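Local structure of UDP-glucose 4-epimerase (Brucella ovis, 4WOK) at residues Y233-T237 / T321-T325. The protein probably interconverts UDP-glucose and UDP-galactose by inverting the configuration at C4 of the sugar, using a tightly held NAD as redox cofactor. The protein carries 2 engineered substitutions. Residues are numbered along the deposited sequence; the frame is centred on the assembly and turned at random.
Sequences YIHVT and TIIRT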
loop_
_atom_site.group_PDB
_atom_site.type_symbol
_atom_site.label_atom_id
_atom_site.label_comp_id
_atom_site.label_asym_id
_atom_site.label_seq_id
_atom_site.Cartn_x
_atom_site.Cartn_y
_atom_site.Cartn_z
ATOM N N TYR A 233 8.051 -7.637 -0.737
ATOM C CA TYR A 233 7.113 -7.305 -1.808
ATOM C C TYR A 233 5.828 -8.115 -1.724
ATOM O O TYR A 233 5.860 -9.328 -1.565
ATOM C CB TYR A 233 7.773 -7.513 -3.173
ATOM C CG TYR A 233 9.039 -6.695 -3.319
ATOM C CD1 TYR A 233 10.265 -7.199 -2.896
ATOM C CD2 TYR A 233 9.003 -5.409 -3.839
ATOM C CE1 TYR A 233 11.421 -6.448 -3.005
ATOM C CE2 TYR A 233 10.155 -4.649 -3.948
ATOM C CZ TYR A 233 11.359 -5.176 -3.528
ATOM O OH TYR A 233 12.508 -4.423 -3.626
ATOM N N ILE A 234 4.696 -7.435 -1.837
ATOM C CA ILE A 234 3.411 -8.120 -1.818
ATOM C C ILE A 234 2.570 -7.677 -3.013
ATOM O O ILE A 234 2.502 -6.490 -3.342
ATOM C CB ILE A 234 2.650 -7.876 -0.482
ATOM C CG1 ILE A 234 1.260 -8.518 -0.519
ATOM C CG2 ILE A 234 2.534 -6.389 -0.163
ATOM C CD1 ILE A 234 0.597 -8.609 0.856
ATOM N N HIS A 235 1.945 -8.646 -3.670
ATOM C CA HIS A 235 1.126 -8.379 -4.840
ATOM C C HIS A 235 -0.100 -7.548 -4.480
ATOM O O HIS A 235 -0.770 -7.809 -3.477
ATOM C CB HIS A 235 0.702 -9.696 -5.489
ATOM C CG HIS A 235 0.209 -9.542 -6.892
ATOM N ND1 HIS A 235 -1.009 -8.974 -7.194
ATOM C CD2 HIS A 235 0.777 -9.871 -8.077
ATOM C CE1 HIS A 235 -1.176 -8.971 -8.505
ATOM N NE2 HIS A 235 -0.107 -9.511 -9.065
ATOM N N VAL A 236 -0.409 -6.569 -5.322
ATOM C CA VAL A 236 -1.498 -5.634 -5.050
ATOM C C VAL A 236 -2.867 -6.331 -4.946
ATOM O O VAL A 236 -3.760 -5.881 -4.213
ATOM C CB VAL A 236 -1.540 -4.538 -6.135
ATOM C CG1 VAL A 236 -1.746 -5.159 -7.514
ATOM C CG2 VAL A 236 -2.606 -3.490 -5.822
ATOM N N THR A 237 -3.041 -7.434 -5.667
ATOM C CA THR A 237 -4.299 -8.170 -5.568
ATOM C C THR A 237 -4.426 -8.817 -4.195
ATOM O O THR A 237 -5.524 -8.872 -3.624
ATOM C CB THR A 237 -4.424 -9.236 -6.667
ATOM O OG1 THR A 237 -4.349 -8.591 -7.945
ATOM C CG2 THR A 237 -5.763 -9.963 -6.557
ATOM N N THR A 321 4.765 -14.226 -10.379
ATOM C CA THR A 321 3.460 -13.607 -10.626
ATOM C C THR A 321 3.541 -12.080 -10.556
ATOM O O THR A 321 2.958 -11.374 -11.382
ATOM C CB THR A 321 2.407 -14.102 -9.621
ATOM O OG1 THR A 321 2.237 -15.515 -9.789
ATOM C CG2 THR A 321 1.074 -13.410 -9.854
ATOM N N ILE A 322 4.274 -11.578 -9.574
ATOM C CA ILE A 322 4.478 -10.135 -9.451
ATOM C C ILE A 322 5.093 -9.596 -10.736
ATOM O O ILE A 322 4.588 -8.637 -11.321
ATOM C CB ILE A 322 5.375 -9.800 -8.250
ATOM C CG1 ILE A 322 4.609 -10.042 -6.948
ATOM C CG2 ILE A 322 5.908 -8.384 -8.350
ATOM C CD1 ILE A 322 5.463 -9.948 -5.702
ATOM N N ILE A 323 6.158 -10.243 -11.205
ATOM C CA ILE A 323 6.850 -9.740 -12.387
ATOM C C ILE A 323 5.993 -9.857 -13.633
ATOM O O ILE A 323 5.856 -8.906 -14.396
ATOM C CB ILE A 323 8.168 -10.480 -12.638
ATOM C CG1 ILE A 323 9.149 -10.212 -11.494
ATOM C CG2 ILE A 323 8.748 -10.038 -13.968
ATOM C CD1 ILE A 323 9.348 -8.748 -11.195
ATOM N N ARG A 324 5.423 -11.039 -13.833
ATOM C CA ARG A 324 4.615 -11.322 -15.009
ATOM C C ARG A 324 3.416 -10.367 -15.156
ATOM O O ARG A 324 3.080 -9.937 -16.262
ATOM C CB ARG A 324 4.128 -12.768 -14.946
ATOM C CG ARG A 324 3.843 -13.398 -16.284
ATOM C CD ARG A 324 3.358 -14.829 -16.113
ATOM N NE ARG A 324 4.359 -15.674 -15.466
ATOM C CZ ARG A 324 5.250 -16.409 -16.126
ATOM N NH1 ARG A 324 5.269 -16.406 -17.454
ATOM N NH2 ARG A 324 6.122 -17.151 -15.457
ATOM N N THR A 325 2.768 -10.025 -14.049
ATOM C CA THR A 325 1.570 -9.196 -14.160
ATOM C C THR A 325 1.905 -7.714 -14.287
ATOM O O THR A 325 1.145 -6.961 -14.884
ATOM C CB THR A 325 0.604 -9.417 -12.966
ATOM O OG1 THR A 325 1.269 -9.145 -11.728
ATOM C CG2 THR A 325 0.134 -10.852 -12.963
#
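His-235 and Thr-325 reach for each other across the gap between strand and helix: NE2, at the edge of the imidazole, donates to OG1 of Thr-325 over 3.0 Å. The bond is bent, with an N-H...O angle of 145°, and the oxygen lies at the ring edge but 20° out of the ring plane. Beside this bond, the ring's CD2 approaches CG2 of Thr-321 at 4.0 Å and CG1 of Ile-322 at the same distance, both at van der Waals range. CD1 of Ile-322 reaches past the imidazole to CB of Tyr-233, two residues back on the strand (4.2 Å); the rest of that tyrosine side chain leads away from helix 319-326 and touches Leu-200 and Ile-201 of helix 200-209. In this extended short-chain dehydrogenase/reductase fold the contact joins the end of strand 230-235, where helix 236-251 begins, to the near-C-terminal helix 319-326. The imidazole is held at both nitrogens, since His-235 is also the N-cap of helix 236-251: its ND1 accepts from Thr-237 N at 3.0 Å, almost in the ring plane, which fixes the ring's rotation and leaves NE2 as the protonated nitrogen. Thr-325 is fixed in turn. A chi1 of 57° sets OG1 between its own N and carbonyl carbon, from where it donates to Thr-321 O at 2.8 Å; Thr-325 N reaches that carbonyl from the opposite face. OG1 also accepts a hydrogen bond from Ala-184 N. Farther out, Ser-317 OG holds His-235 N and Thr-321 OG1 is hydrogen-bonded to Asp-318 OD2.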